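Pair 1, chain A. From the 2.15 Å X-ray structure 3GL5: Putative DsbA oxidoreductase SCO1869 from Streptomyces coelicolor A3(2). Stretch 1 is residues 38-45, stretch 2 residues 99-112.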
# COMPACT_ATOMS: atom_id res chain seq x y z
N VAL A 38 8.60 -2.51 -0.63
CA VAL A 38 8.53 -3.35 0.56
C VAL A 38 7.36 -2.88 1.42
O VAL A 38 7.27 -1.69 1.74
CB VAL A 38 9.83 -3.27 1.36
CG1 VAL A 38 9.76 -4.12 2.65
CG2 VAL A 38 11.00 -3.70 0.50
N VAL A 39 6.45 -3.79 1.77
CA VAL A 39 5.29 -3.45 2.56
C VAL A 39 5.34 -4.36 3.80
O VAL A 39 5.47 -5.59 3.66
CB VAL A 39 3.97 -3.67 1.77
CG1 VAL A 39 2.70 -3.52 2.69
CG2 VAL A 39 3.87 -2.72 0.60
N HIS A 40 5.27 -3.75 4.99
CA HIS A 40 5.24 -4.52 6.23
C HIS A 40 3.82 -4.82 6.65
O HIS A 40 2.92 -3.99 6.42
CB HIS A 40 6.01 -3.82 7.36
CG HIS A 40 7.46 -3.70 7.07
ND1 HIS A 40 8.28 -4.80 6.96
CD2 HIS A 40 8.24 -2.62 6.79
CE1 HIS A 40 9.51 -4.40 6.66
NE2 HIS A 40 9.51 -3.08 6.56
N ARG A 41 3.65 -6.00 7.25
CA ARG A 41 2.35 -6.63 7.50
C ARG A 41 2.35 -7.22 8.90
O ARG A 41 3.37 -7.74 9.34
CB ARG A 41 2.19 -7.80 6.54
CG ARG A 41 2.08 -7.40 5.12
CD ARG A 41 0.67 -7.07 4.92
NE ARG A 41 0.38 -6.99 3.53
CZ ARG A 41 -0.85 -7.08 3.04
NH1 ARG A 41 -1.91 -7.29 3.84
NH2 ARG A 41 -1.00 -6.98 1.73
N SER A 42 1.22 -7.12 9.59
CA SER A 42 1.11 -7.57 10.97
C SER A 42 0.99 -9.08 11.06
O SER A 42 0.26 -9.69 10.29
CB SER A 42 -0.16 -7.02 11.60
OG SER A 42 -0.16 -5.61 11.60
N PHE A 43 1.63 -9.67 12.06
CA PHE A 43 1.38 -11.05 12.41
C PHE A 43 1.56 -11.18 13.90
O PHE A 43 2.51 -10.63 14.44
CB PHE A 43 2.39 -11.95 11.68
CG PHE A 43 2.09 -13.45 11.78
CD1 PHE A 43 1.45 -14.11 10.75
CD2 PHE A 43 2.52 -14.19 12.90
CE1 PHE A 43 1.18 -15.51 10.82
CE2 PHE A 43 2.29 -15.59 12.99
CZ PHE A 43 1.60 -16.25 11.95
N GLU A 44 0.67 -11.89 14.59
CA GLU A 44 0.88 -12.12 16.01
C GLU A 44 1.16 -13.61 16.22
O GLU A 44 0.32 -14.45 15.93
CB GLU A 44 -0.36 -11.73 16.84
CG GLU A 44 -0.52 -10.24 17.15
CD GLU A 44 -1.90 -9.95 17.70
OE1 GLU A 44 -2.90 -9.97 16.92
OE2 GLU A 44 -2.03 -9.78 18.92
N LEU A 45 2.31 -13.92 16.81
CA LEU A 45 2.60 -15.29 17.20
C LEU A 45 1.64 -15.77 18.31
O LEU A 45 1.29 -16.94 18.34
CB LEU A 45 4.05 -15.41 17.66
CG LEU A 45 5.06 -15.42 16.51
CD1 LEU A 45 6.42 -15.02 17.05
CD2 LEU A 45 5.10 -16.80 15.80
N SER A 99 2.09 -9.68 24.86
CA SER A 99 1.14 -9.45 23.80
C SER A 99 1.60 -8.28 22.89
O SER A 99 2.14 -7.28 23.39
CB SER A 99 -0.23 -9.14 24.43
OG SER A 99 -1.03 -8.38 23.53
N THR A 100 1.39 -8.38 21.57
CA THR A 100 1.83 -7.29 20.63
C THR A 100 0.65 -6.62 19.89
O THR A 100 0.85 -5.85 18.96
CB THR A 100 2.81 -7.82 19.57
OG1 THR A 100 2.21 -8.94 18.88
CG2 THR A 100 4.10 -8.25 20.23
N PHE A 101 -0.56 -6.93 20.31
CA PHE A 101 -1.72 -6.51 19.58
C PHE A 101 -1.73 -5.00 19.38
O PHE A 101 -1.90 -4.52 18.26
CB PHE A 101 -3.02 -6.97 20.27
CG PHE A 101 -4.26 -6.54 19.51
CD1 PHE A 101 -4.48 -6.96 18.19
CD2 PHE A 101 -5.21 -5.71 20.10
CE1 PHE A 101 -5.62 -6.56 17.49
CE2 PHE A 101 -6.39 -5.34 19.39
CZ PHE A 101 -6.57 -5.75 18.08
N ASP A 102 -1.57 -4.27 20.48
CA ASP A 102 -1.54 -2.81 20.49
C ASP A 102 -0.34 -2.22 19.73
O ASP A 102 -0.46 -1.17 19.05
CB ASP A 102 -1.59 -2.29 21.93
CG ASP A 102 -2.97 -2.51 22.55
OD1 ASP A 102 -3.95 -2.55 21.77
OD2 ASP A 102 -3.10 -2.66 23.79
N LEU A 103 0.80 -2.90 19.82
CA LEU A 103 1.94 -2.49 19.03
C LEU A 103 1.56 -2.54 17.55
O LEU A 103 1.85 -1.63 16.79
CB LEU A 103 3.14 -3.41 19.32
CG LEU A 103 3.99 -3.11 20.56
CD1 LEU A 103 3.21 -3.36 21.84
CD2 LEU A 103 5.21 -3.98 20.54
N HIS A 104 0.90 -3.61 17.13
CA HIS A 104 0.52 -3.74 15.75
C HIS A 104 -0.49 -2.69 15.31
O HIS A 104 -0.40 -2.20 14.18
CB HIS A 104 0.05 -5.17 15.43
CG HIS A 104 1.18 -6.15 15.35
ND1 HIS A 104 2.07 -6.18 14.30
CD2 HIS A 104 1.57 -7.14 16.21
CE1 HIS A 104 2.95 -7.15 14.49
NE2 HIS A 104 2.66 -7.76 15.63
N ARG A 105 -1.44 -2.35 16.17
CA ARG A 105 -2.41 -1.27 15.87
C ARG A 105 -1.68 0.05 15.65
O ARG A 105 -1.96 0.77 14.67
CB ARG A 105 -3.46 -1.14 16.98
CG ARG A 105 -4.32 -2.41 17.10
CD ARG A 105 -5.58 -2.19 17.90
NE ARG A 105 -5.32 -1.76 19.29
CZ ARG A 105 -5.54 -0.52 19.76
NH1 ARG A 105 -6.01 0.46 18.98
NH2 ARG A 105 -5.30 -0.26 21.02
N LEU A 106 -0.69 0.31 16.50
CA LEU A 106 0.16 1.50 16.36
C LEU A 106 1.04 1.45 15.13
O LEU A 106 1.32 2.51 14.55
CB LEU A 106 1.01 1.76 17.60
CG LEU A 106 0.30 2.31 18.84
CD1 LEU A 106 1.39 2.41 19.91
CD2 LEU A 106 -0.38 3.68 18.62
N LEU A 107 1.48 0.25 14.71
CA LEU A 107 2.21 0.15 13.45
C LEU A 107 1.33 0.58 12.26
O LEU A 107 1.83 1.12 11.29
CB LEU A 107 2.80 -1.25 13.22
CG LEU A 107 3.99 -1.57 14.14
CD1 LEU A 107 4.26 -3.09 14.20
CD2 LEU A 107 5.28 -0.85 13.66
N HIS A 108 0.04 0.29 12.35
CA HIS A 108 -0.90 0.71 11.32
C HIS A 108 -1.16 2.21 11.36
O HIS A 108 -1.20 2.83 10.33
CB HIS A 108 -2.19 -0.13 11.36
CG HIS A 108 -2.03 -1.45 10.67
ND1 HIS A 108 -2.41 -1.67 9.37
CD2 HIS A 108 -1.44 -2.60 11.09
CE1 HIS A 108 -2.10 -2.91 9.02
NE2 HIS A 108 -1.52 -3.49 10.05
N LEU A 109 -1.31 2.81 12.53
CA LEU A 109 -1.18 4.29 12.63
C LEU A 109 0.04 4.83 11.87
O LEU A 109 -0.09 5.65 10.94
CB LEU A 109 -1.16 4.75 14.09
CG LEU A 109 -0.86 6.24 14.34
CD1 LEU A 109 -1.78 7.17 13.50
CD2 LEU A 109 -1.02 6.54 15.81
N ALA A 110 1.23 4.34 12.23
CA ALA A 110 2.46 4.63 11.48
C ALA A 110 2.37 4.39 9.96
O ALA A 110 2.87 5.19 9.18
CB ALA A 110 3.67 3.85 12.07
N LYS A 111 1.77 3.28 9.53
CA LYS A 111 1.79 2.93 8.09
C LYS A 111 1.02 4.02 7.34
O LYS A 111 1.35 4.39 6.17
CB LYS A 111 1.16 1.55 7.88
CG LYS A 111 0.93 1.14 6.41
CD LYS A 111 -0.17 0.08 6.30
CE LYS A 111 0.25 -1.01 5.32
NZ LYS A 111 -0.91 -1.72 4.68
N GLU A 112 0.03 4.54 8.05
CA GLU A 112 -0.83 5.61 7.60
C GLU A 112 -0.38 6.98 8.13
O GLU A 112 -1.16 7.93 8.21
CB GLU A 112 -2.26 5.31 8.02
CG GLU A 112 -3.25 5.84 7.10
CD GLU A 112 -4.48 6.28 7.83
OE1 GLU A 112 -5.16 5.39 8.36
OE2 GLU A 112 -4.74 7.52 7.86
O HOH W 1 0.27 -4.09 6.38
O HOH W 2 -0.17 -10.70 20.45

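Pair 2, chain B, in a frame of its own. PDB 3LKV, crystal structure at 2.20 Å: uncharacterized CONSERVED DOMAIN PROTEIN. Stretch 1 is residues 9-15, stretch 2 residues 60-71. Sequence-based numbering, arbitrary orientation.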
# COMPACT_ATOMS: atom_id res chain seq x y z
N ALA B 9 -12.14 -12.41 -0.60
CA ALA B 9 -12.54 -11.81 -1.86
C ALA B 9 -11.29 -11.44 -2.66
O ALA B 9 -10.31 -10.88 -2.12
CB ALA B 9 -13.34 -10.57 -1.60
N LYS B 10 -11.32 -11.74 -3.94
CA LYS B 10 -10.22 -11.39 -4.82
C LYS B 10 -10.67 -10.39 -5.86
O LYS B 10 -11.52 -10.67 -6.68
CB LYS B 10 -9.67 -12.64 -5.49
CG LYS B 10 -8.35 -12.43 -6.28
CD LYS B 10 -7.60 -13.83 -6.51
CE LYS B 10 -6.73 -13.89 -7.82
NZ LYS B 10 -5.28 -13.47 -7.70
N VAL B 11 -10.12 -9.19 -5.76
CA VAL B 11 -10.46 -8.06 -6.61
C VAL B 11 -9.19 -7.67 -7.36
O VAL B 11 -8.17 -7.37 -6.73
CB VAL B 11 -11.00 -6.92 -5.76
CG1 VAL B 11 -11.29 -5.67 -6.62
CG2 VAL B 11 -12.30 -7.42 -5.02
N ALA B 12 -9.28 -7.65 -8.70
CA ALA B 12 -8.14 -7.35 -9.54
C ALA B 12 -8.43 -6.07 -10.32
O ALA B 12 -9.45 -5.99 -11.01
CB ALA B 12 -7.88 -8.54 -10.51
N VAL B 13 -7.53 -5.11 -10.19
CA VAL B 13 -7.71 -3.77 -10.65
C VAL B 13 -6.72 -3.45 -11.75
O VAL B 13 -5.51 -3.56 -11.54
CB VAL B 13 -7.50 -2.75 -9.53
CG1 VAL B 13 -7.77 -1.35 -10.07
CG2 VAL B 13 -8.39 -3.06 -8.31
N SER B 14 -7.23 -3.10 -12.92
CA SER B 14 -6.43 -2.70 -14.03
C SER B 14 -6.66 -1.23 -14.37
O SER B 14 -7.80 -0.80 -14.55
CB SER B 14 -6.84 -3.54 -15.21
OG SER B 14 -6.07 -3.24 -16.37
N GLN B 15 -5.58 -0.49 -14.57
CA GLN B 15 -5.61 0.97 -14.71
C GLN B 15 -4.72 1.31 -15.87
O GLN B 15 -3.58 0.80 -15.95
CB GLN B 15 -5.03 1.56 -13.42
CG GLN B 15 -5.19 2.98 -13.30
CD GLN B 15 -4.68 3.50 -11.95
OE1 GLN B 15 -5.05 2.99 -10.92
NE2 GLN B 15 -3.87 4.53 -11.99
N GLN B 60 -2.57 -7.48 -22.17
CA GLN B 60 -1.87 -8.51 -21.41
C GLN B 60 -2.28 -8.60 -19.96
O GLN B 60 -2.33 -9.67 -19.39
CB GLN B 60 -0.35 -8.32 -21.59
CG GLN B 60 -0.02 -8.81 -23.02
CD GLN B 60 1.40 -8.61 -23.46
OE1 GLN B 60 2.04 -7.63 -23.09
NE2 GLN B 60 1.91 -9.56 -24.31
N ILE B 61 -2.58 -7.46 -19.36
CA ILE B 61 -3.05 -7.41 -18.00
C ILE B 61 -4.40 -8.13 -17.92
O ILE B 61 -4.59 -9.00 -17.05
CB ILE B 61 -3.17 -5.99 -17.51
CG1 ILE B 61 -1.79 -5.43 -17.21
CG2 ILE B 61 -4.04 -5.90 -16.27
CD1 ILE B 61 -1.81 -3.92 -17.04
N ALA B 62 -5.30 -7.81 -18.84
CA ALA B 62 -6.63 -8.43 -18.87
C ALA B 62 -6.51 -9.95 -18.97
O ALA B 62 -7.15 -10.69 -18.20
CB ALA B 62 -7.52 -7.84 -20.02
N ARG B 63 -5.64 -10.43 -19.84
CA ARG B 63 -5.47 -11.88 -20.01
C ARG B 63 -4.87 -12.54 -18.76
O ARG B 63 -5.27 -13.62 -18.38
CB ARG B 63 -4.60 -12.23 -21.23
CG ARG B 63 -5.20 -11.67 -22.54
CD ARG B 63 -4.23 -11.83 -23.71
NE ARG B 63 -4.89 -11.47 -24.94
CZ ARG B 63 -4.30 -11.23 -26.09
NH1 ARG B 63 -2.99 -11.31 -26.21
NH2 ARG B 63 -5.03 -10.90 -27.15
N GLN B 64 -3.90 -11.89 -18.14
CA GLN B 64 -3.25 -12.47 -16.95
C GLN B 64 -4.25 -12.51 -15.83
O GLN B 64 -4.37 -13.52 -15.16
CB GLN B 64 -2.10 -11.56 -16.50
CG GLN B 64 -1.22 -12.18 -15.40
CD GLN B 64 0.21 -11.63 -15.52
OE1 GLN B 64 0.44 -10.40 -15.68
NE2 GLN B 64 1.18 -12.53 -15.50
N PHE B 65 -4.97 -11.39 -15.63
CA PHE B 65 -5.93 -11.32 -14.54
C PHE B 65 -7.05 -12.34 -14.74
O PHE B 65 -7.45 -13.03 -13.78
CB PHE B 65 -6.57 -9.94 -14.41
CG PHE B 65 -5.78 -8.93 -13.62
CD1 PHE B 65 -4.77 -9.30 -12.76
CD2 PHE B 65 -6.10 -7.60 -13.71
CE1 PHE B 65 -4.03 -8.32 -12.04
CE2 PHE B 65 -5.41 -6.65 -12.96
CZ PHE B 65 -4.39 -7.02 -12.15
N VAL B 66 -7.57 -12.44 -15.96
CA VAL B 66 -8.62 -13.43 -16.18
C VAL B 66 -8.16 -14.86 -15.85
O VAL B 66 -8.90 -15.63 -15.36
CB VAL B 66 -9.23 -13.36 -17.59
CG1 VAL B 66 -10.06 -14.66 -17.87
CG2 VAL B 66 -10.08 -12.07 -17.70
N GLY B 67 -6.90 -15.18 -16.10
CA GLY B 67 -6.39 -16.50 -15.81
C GLY B 67 -6.17 -16.79 -14.32
O GLY B 67 -5.90 -17.89 -14.00
N GLU B 68 -6.22 -15.78 -13.45
CA GLU B 68 -6.09 -15.94 -12.01
C GLU B 68 -7.47 -16.01 -11.30
O GLU B 68 -7.55 -15.92 -10.08
CB GLU B 68 -5.29 -14.74 -11.45
CG GLU B 68 -3.84 -14.70 -11.88
CD GLU B 68 -3.12 -13.36 -11.55
OE1 GLU B 68 -3.72 -12.40 -10.98
OE2 GLU B 68 -1.92 -13.28 -11.89
N ASN B 69 -8.55 -16.15 -12.07
CA ASN B 69 -9.88 -16.28 -11.48
C ASN B 69 -10.21 -15.36 -10.27
O ASN B 69 -10.43 -15.80 -9.16
CB ASN B 69 -10.09 -17.75 -11.15
CG ASN B 69 -9.68 -18.65 -12.33
OD1 ASN B 69 -10.16 -18.47 -13.46
ND2 ASN B 69 -8.73 -19.54 -12.10
N PRO B 70 -10.20 -14.06 -10.49
CA PRO B 70 -10.61 -13.18 -9.41
C PRO B 70 -12.13 -13.19 -9.30
O PRO B 70 -12.79 -13.57 -10.25
CB PRO B 70 -10.13 -11.81 -9.87
CG PRO B 70 -10.27 -11.90 -11.40
CD PRO B 70 -9.92 -13.33 -11.73
N ASP B 71 -12.67 -12.75 -8.18
CA ASP B 71 -14.13 -12.66 -7.99
C ASP B 71 -14.66 -11.47 -8.78
O ASP B 71 -15.78 -11.51 -9.33
CB ASP B 71 -14.46 -12.51 -6.51
CG ASP B 71 -13.98 -13.72 -5.66
OD1 ASP B 71 -14.53 -14.81 -5.86
OD2 ASP B 71 -13.05 -13.63 -4.81

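What backbone arrangement do the two pairs share? In each, a strand lies against a helix running nearly the opposite way: the angle between their directions is 151° in pair 1 and 176° in pair 2, and the axes approach to 9.1 Å and 9.4 Å. Fourteen central residues superpose with an RMSD of 0.8 Å. S42(A) falls on A12(B), E44(A) on S14(B), T100(A) on I61(B) and H104(A) on F65(B). The helix of pair 1 continues to K111(A), whereas pair 2 leaves its helix earlier and makes a type I turn from V66(B) to N69(B).

What fills the centre of the contact? An aromatic ring does so in both, on side chains that point toward the strand with the same m rotamer at chi1. The F65(B) ring takes the methyl of A12(B) over its face, with A12(B) CB 3.7 Å from the ring centroid and almost on its normal. Where A12(B) offers a methyl, S42(A) offers a hydroxyl, with S42(A) OG 3.5 Å from H104(A) ND1. A backbone oxygen lies near the ring in both pairs: F43(A) O is 3.1 Å from H104(A) NE2, and V13(B) O is 3.4 Å from F65(B) CE2. The hydroxyl of S42(A) also reaches the next turn of the helix, in a hydrogen bond of 3.0 Å between S42(A) OG and H108(A) NE2. A12(B) has no such group, and its CB instead packs 4.0 Å from P70(B) CB.

How is the contact made where E44(A) and S14(B) meet the helix? At these matched positions, pair 1 has a long side chain and pair 2 a short one. E44(A) sets out sideways, but its end comes nearer the helix; E44(A) CG packs 3.5 Å from T100(A) OG1, and a water bridges E44(A) OE2, at 2.6 Å, to T100(A) N, at 3.0 Å. The CA-to-CB bond of S14(B) points toward the helix, and the larger I61(B) meets it, with S14(B) OG 3.3 Å from I61(B) CG2.

What holds the other end together? At L107(A) and E68(B), both pointing toward the strand, the leucine makes no close contact, while E68(B) OE1 forms a long salt bridge of 3.8 Å with K10(B) NZ. The turn in pair 2 then brings the chain back beside the strand: K10(B) N donates to D71(B) OD2 at 2.7 Å, and D71(B) N donates to K10(B) O at 2.8 Å. In pair 1, H40(A), matched to K10(B), is linked through water: H40(A) O accepts from it at 2.7 Å, and K111(A) NZ donates to it weakly at 3.1 Å.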